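Local coordinates for protein alpha-/beta-galactoside alpha-2,3-sialyltransferase (PDB 2ZWI) that probably transfers sialic acid from CMP-sialic acid to galactosides in alpha-2,3 linkage, as a bacterial sialyltransferase of the GT-B fold, at residues 5-10 / 63-68; 77-82 / 87-92. One frame throughout, in Å; residues are numbered along the deposited sequence.

Contact 1: 5-10 / 63-68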
# COMPACT_ATOMS: atom_id res chain seq x y z
N ILE A 5 18.74 14.90 -5.23
CA ILE A 5 17.99 14.10 -6.19
C ILE A 5 17.01 13.23 -5.40
O ILE A 5 17.39 12.62 -4.42
CB ILE A 5 18.94 13.19 -7.02
CG1 ILE A 5 19.88 14.04 -7.88
CG2 ILE A 5 18.15 12.21 -7.91
CD1 ILE A 5 20.95 13.20 -8.53
N GLU A 6 15.76 13.19 -5.85
CA GLU A 6 14.72 12.35 -5.25
C GLU A 6 14.45 11.14 -6.14
O GLU A 6 14.16 11.28 -7.33
CB GLU A 6 13.44 13.16 -5.04
CG GLU A 6 13.61 14.37 -4.13
CD GLU A 6 12.39 15.30 -4.12
OE1 GLU A 6 11.27 14.87 -4.50
OE2 GLU A 6 12.56 16.47 -3.72
N VAL A 7 14.56 9.95 -5.56
CA VAL A 7 14.36 8.69 -6.30
C VAL A 7 13.04 8.08 -5.83
O VAL A 7 12.79 8.00 -4.63
CB VAL A 7 15.53 7.69 -6.03
CG1 VAL A 7 15.21 6.31 -6.60
CG2 VAL A 7 16.83 8.21 -6.62
N TYR A 8 12.23 7.64 -6.79
CA TYR A 8 10.92 7.05 -6.50
C TYR A 8 10.80 5.69 -7.19
O TYR A 8 10.83 5.62 -8.42
CB TYR A 8 9.80 8.00 -6.98
CG TYR A 8 9.75 9.30 -6.19
CD1 TYR A 8 9.04 9.38 -4.99
CD2 TYR A 8 10.41 10.44 -6.63
CE1 TYR A 8 8.99 10.55 -4.26
CE2 TYR A 8 10.37 11.63 -5.90
CZ TYR A 8 9.67 11.67 -4.71
OH TYR A 8 9.61 12.84 -3.98
N VAL A 9 10.67 4.63 -6.40
CA VAL A 9 10.53 3.28 -6.93
C VAL A 9 9.40 2.50 -6.22
O VAL A 9 9.14 2.72 -5.03
CB VAL A 9 11.85 2.46 -6.87
CG1 VAL A 9 12.89 3.01 -7.87
CG2 VAL A 9 12.44 2.45 -5.45
N ASP A 10 8.73 1.64 -6.99
CA ASP A 10 7.67 0.75 -6.49
C ASP A 10 7.30 -0.30 -7.53
O ASP A 10 7.30 -0.04 -8.73
CB ASP A 10 6.40 1.53 -6.11
CG ASP A 10 5.32 0.64 -5.47
OD1 ASP A 10 5.65 -0.35 -4.78
OD2 ASP A 10 4.12 0.94 -5.64
N LYS A 63 21.82 3.76 -13.56
CA LYS A 63 22.78 4.29 -14.53
C LYS A 63 22.75 5.83 -14.61
O LYS A 63 23.80 6.48 -14.60
CB LYS A 63 22.51 3.67 -15.91
CG LYS A 63 23.47 4.10 -17.01
CD LYS A 63 24.61 3.11 -17.22
CE LYS A 63 25.62 3.63 -18.24
NZ LYS A 63 25.01 3.94 -19.59
N SER A 64 21.55 6.41 -14.68
CA SER A 64 21.37 7.86 -14.71
C SER A 64 21.68 8.50 -13.36
O SER A 64 22.23 9.61 -13.32
CB SER A 64 19.95 8.23 -15.11
OG SER A 64 19.73 7.98 -16.49
N LEU A 65 21.31 7.82 -12.27
CA LEU A 65 21.64 8.29 -10.92
C LEU A 65 23.15 8.44 -10.78
O LEU A 65 23.64 9.49 -10.40
CB LEU A 65 21.13 7.29 -9.87
CG LEU A 65 20.64 7.78 -8.51
CD1 LEU A 65 20.82 6.69 -7.44
CD2 LEU A 65 21.25 9.10 -8.07
N ASP A 66 23.87 7.37 -11.11
CA ASP A 66 25.32 7.33 -10.99
C ASP A 66 26.03 8.41 -11.81
O ASP A 66 26.99 9.01 -11.33
CB ASP A 66 25.84 5.95 -11.40
CG ASP A 66 25.47 4.86 -10.41
OD1 ASP A 66 24.95 5.16 -9.30
OD2 ASP A 66 25.69 3.69 -10.77
N SER A 67 25.59 8.65 -13.04
CA SER A 67 26.24 9.70 -13.85
C SER A 67 26.01 11.08 -13.23
O SER A 67 26.92 11.92 -13.22
CB SER A 67 25.84 9.63 -15.33
OG SER A 67 24.46 9.88 -15.51
N MET A 68 24.82 11.32 -12.69
CA MET A 68 24.55 12.58 -11.97
C MET A 68 25.47 12.77 -10.77
O MET A 68 26.03 13.86 -10.57
CB MET A 68 23.09 12.65 -11.52
CG MET A 68 22.11 12.70 -12.68
SD MET A 68 20.40 12.97 -12.20
CE MET A 68 20.45 14.73 -11.88

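Contact 2: 77-82 / 87-92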
# COMPACT_ATOMS: atom_id res chain seq x y z
N VAL A 77 20.77 12.18 -1.82
CA VAL A 77 19.76 11.40 -2.53
C VAL A 77 18.71 10.94 -1.51
O VAL A 77 19.04 10.33 -0.48
CB VAL A 77 20.38 10.17 -3.29
CG1 VAL A 77 19.29 9.32 -3.96
CG2 VAL A 77 21.41 10.64 -4.32
N ILE A 78 17.45 11.28 -1.78
CA ILE A 78 16.34 10.74 -1.01
C ILE A 78 15.74 9.59 -1.83
O ILE A 78 15.29 9.80 -2.96
CB ILE A 78 15.26 11.82 -0.69
CG1 ILE A 78 15.91 13.07 -0.07
CG2 ILE A 78 14.21 11.25 0.27
CD1 ILE A 78 14.95 14.22 0.16
N ILE A 79 15.76 8.39 -1.28
CA ILE A 79 15.18 7.23 -1.95
C ILE A 79 13.82 6.90 -1.33
O ILE A 79 13.71 6.70 -0.12
CB ILE A 79 16.09 5.98 -1.91
CG1 ILE A 79 17.54 6.33 -2.28
CG2 ILE A 79 15.55 4.89 -2.85
CD1 ILE A 79 18.56 5.29 -1.83
N ASN A 80 12.79 6.86 -2.18
CA ASN A 80 11.44 6.55 -1.78
C ASN A 80 11.05 5.20 -2.39
O ASN A 80 11.07 5.03 -3.61
CB ASN A 80 10.49 7.67 -2.24
CG ASN A 80 10.95 9.06 -1.75
OD1 ASN A 80 11.78 9.73 -2.38
ND2 ASN A 80 10.40 9.48 -0.63
N GLY A 81 10.72 4.24 -1.53
CA GLY A 81 10.52 2.85 -1.97
C GLY A 81 9.37 2.11 -1.31
O GLY A 81 8.54 2.70 -0.63
N ASN A 82 9.36 0.80 -1.53
CA ASN A 82 8.33 -0.11 -1.07
C ASN A 82 8.97 -0.97 0.02
O ASN A 82 9.97 -1.64 -0.23
CB ASN A 82 7.88 -0.95 -2.29
CG ASN A 82 6.92 -2.06 -1.94
OD1 ASN A 82 7.13 -2.82 -1.00
ND2 ASN A 82 5.85 -2.18 -2.73
N VAL A 87 14.59 -4.53 -1.02
CA VAL A 87 15.70 -5.00 -1.87
C VAL A 87 16.02 -4.01 -3.01
O VAL A 87 17.19 -3.82 -3.36
CB VAL A 87 15.47 -6.44 -2.45
CG1 VAL A 87 14.33 -6.46 -3.46
CG2 VAL A 87 16.76 -7.01 -3.06
N ASP A 88 14.99 -3.41 -3.59
CA ASP A 88 15.21 -2.43 -4.65
C ASP A 88 15.96 -1.20 -4.13
O ASP A 88 16.88 -0.73 -4.78
CB ASP A 88 13.89 -2.02 -5.31
CG ASP A 88 13.21 -3.17 -6.03
OD1 ASP A 88 11.98 -3.15 -6.12
OD2 ASP A 88 13.91 -4.09 -6.52
N VAL A 89 15.60 -0.70 -2.94
CA VAL A 89 16.38 0.42 -2.38
C VAL A 89 17.78 -0.00 -1.92
O VAL A 89 18.73 0.76 -2.07
CB VAL A 89 15.57 1.39 -1.40
CG1 VAL A 89 14.12 0.98 -1.21
CG2 VAL A 89 16.31 1.67 -0.09
N VAL A 90 17.93 -1.23 -1.42
CA VAL A 90 19.27 -1.79 -1.13
C VAL A 90 20.23 -1.66 -2.33
O VAL A 90 21.36 -1.19 -2.20
CB VAL A 90 19.20 -3.29 -0.68
CG1 VAL A 90 20.60 -3.91 -0.63
CG2 VAL A 90 18.52 -3.41 0.68
N ASN A 91 19.75 -2.07 -3.51
CA ASN A 91 20.57 -2.01 -4.72
C ASN A 91 20.86 -0.58 -5.20
O ASN A 91 21.91 -0.32 -5.78
CB ASN A 91 19.93 -2.85 -5.83
CG ASN A 91 20.26 -4.32 -5.70
OD1 ASN A 91 21.33 -4.76 -6.15
ND2 ASN A 91 19.36 -5.09 -5.09
N ILE A 92 19.93 0.34 -4.93
CA ILE A 92 20.18 1.75 -5.18
C ILE A 92 21.24 2.30 -4.21
O ILE A 92 22.19 2.95 -4.63
CB ILE A 92 18.86 2.59 -5.17
CG1 ILE A 92 17.95 2.17 -6.34
CG2 ILE A 92 19.17 4.11 -5.27
CD1 ILE A 92 16.44 2.47 -6.15

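Contact 1: 5-10 / 63-68
I5 and L65 mark the closest backbone approach, their CA atoms 8.3 Å apart, where strand segment 5-10 and helix segment 63-68 run nearly antiparallel at 168° with their axes 11.0 Å apart. The space between them is bridged by apolar side chains alone, and no hydrogen bond crosses. I5 makes the largest single contribution, meeting both L65 and M68. Its outer chain is extended (chi2 171°), which sends CD1 out from the strand to the helix. There I5 CD1 lies 3.7 Å from M68 CE, and M68 CB and SD lie about equally near, so one methyl group sits in the curve of the methionine. That curve comes from the bend at the thioether (chi3 78°), which turns CE back to the isoleucine instead of letting it run on past. Roughly at right angles to M68 CB and SD, the same methyl meets L65 CD2 at 4.1 Å. V7, two residues along the strand, makes a looser approach, with CG2 4.3 Å from L65 CG. Strand 3-10 is an inner strand of the N-terminal parallel sheet, a Rossmann-like domain of the GT-B fold. Helix 58-70 packs on one face of that sheet, within the crossover from strand 52-54 to strand 74-82. E6 and Y8 project from the opposite face of the strand, where polar groups are paired: Y8 OH donates to E6 OE1 over 2.7 Å, reaching the carboxylate on its anti side and somewhat out of its plane. The other carboxylate oxygen, E6 OE2, is hydrogen-bonded to N30 and S28, so both oxygens of this buried acid are engaged.

Contact 2: 77-82 / 87-92
I79 and V89 meet where strand segment 77-82 and helix segment 87-92 run roughly antiparallel, at 151° with axes 7.9 Å apart. The contact between the segments is apolar. The two branches of I79 reach mainly different residues of the helix: CG2 lies 3.8 Å from V89 CB, while the longer arm brings CD1 to 3.7 Å from I92 CG2. I79 and I92 lie alongside one another head to tail, so I92 CD1 in turn draws near I79 CG2. G81 presents only its backbone, and V89 CG1 settles 4.1 Å from G81 CA. This valine methyl eclipses its own backbone N (chi1 0°), a conformation that may carry some strain.

Polar bonds lie within the helix or lead elsewhere. V87 O accepts both N91 N and N91 ND2, which arrive from opposite faces of the carbonyl plane; the hydrogen bond from the side-chain amide, N91 ND2 to V87 O, spans 3.1 Å. D88 OD2 forms salt bridges with R11, just past the end of strand 3-10, and with R58 at the start of helix 58-70. Strand 74-82, helix 86-98 and strand 104-110 make up a beta-alpha-beta unit, and this packing of the helix back onto its preceding strand is characteristic of Rossmann-like domains.

In the fold
Both contacts are buried and apolar, and both pack a helix on the same parallel sheet, but contact 1 is farther from the centre of the chain and includes a partly exposed methionine, whereas every touching residue of contact 2 is buried. Contact 2 joins a strand to the helix that directly follows it; contact 1 brings together elements more than fifty residues apart. The centres lie about 9 Å from each other. Their strands are sheet neighbours, with probable hydrogen bonds from V7 N to I78 O and from N80 N to V7 O. The helices also meet, L65 CD1 packing 3.8 Å from I92 CG2, so the two apolar layers merge.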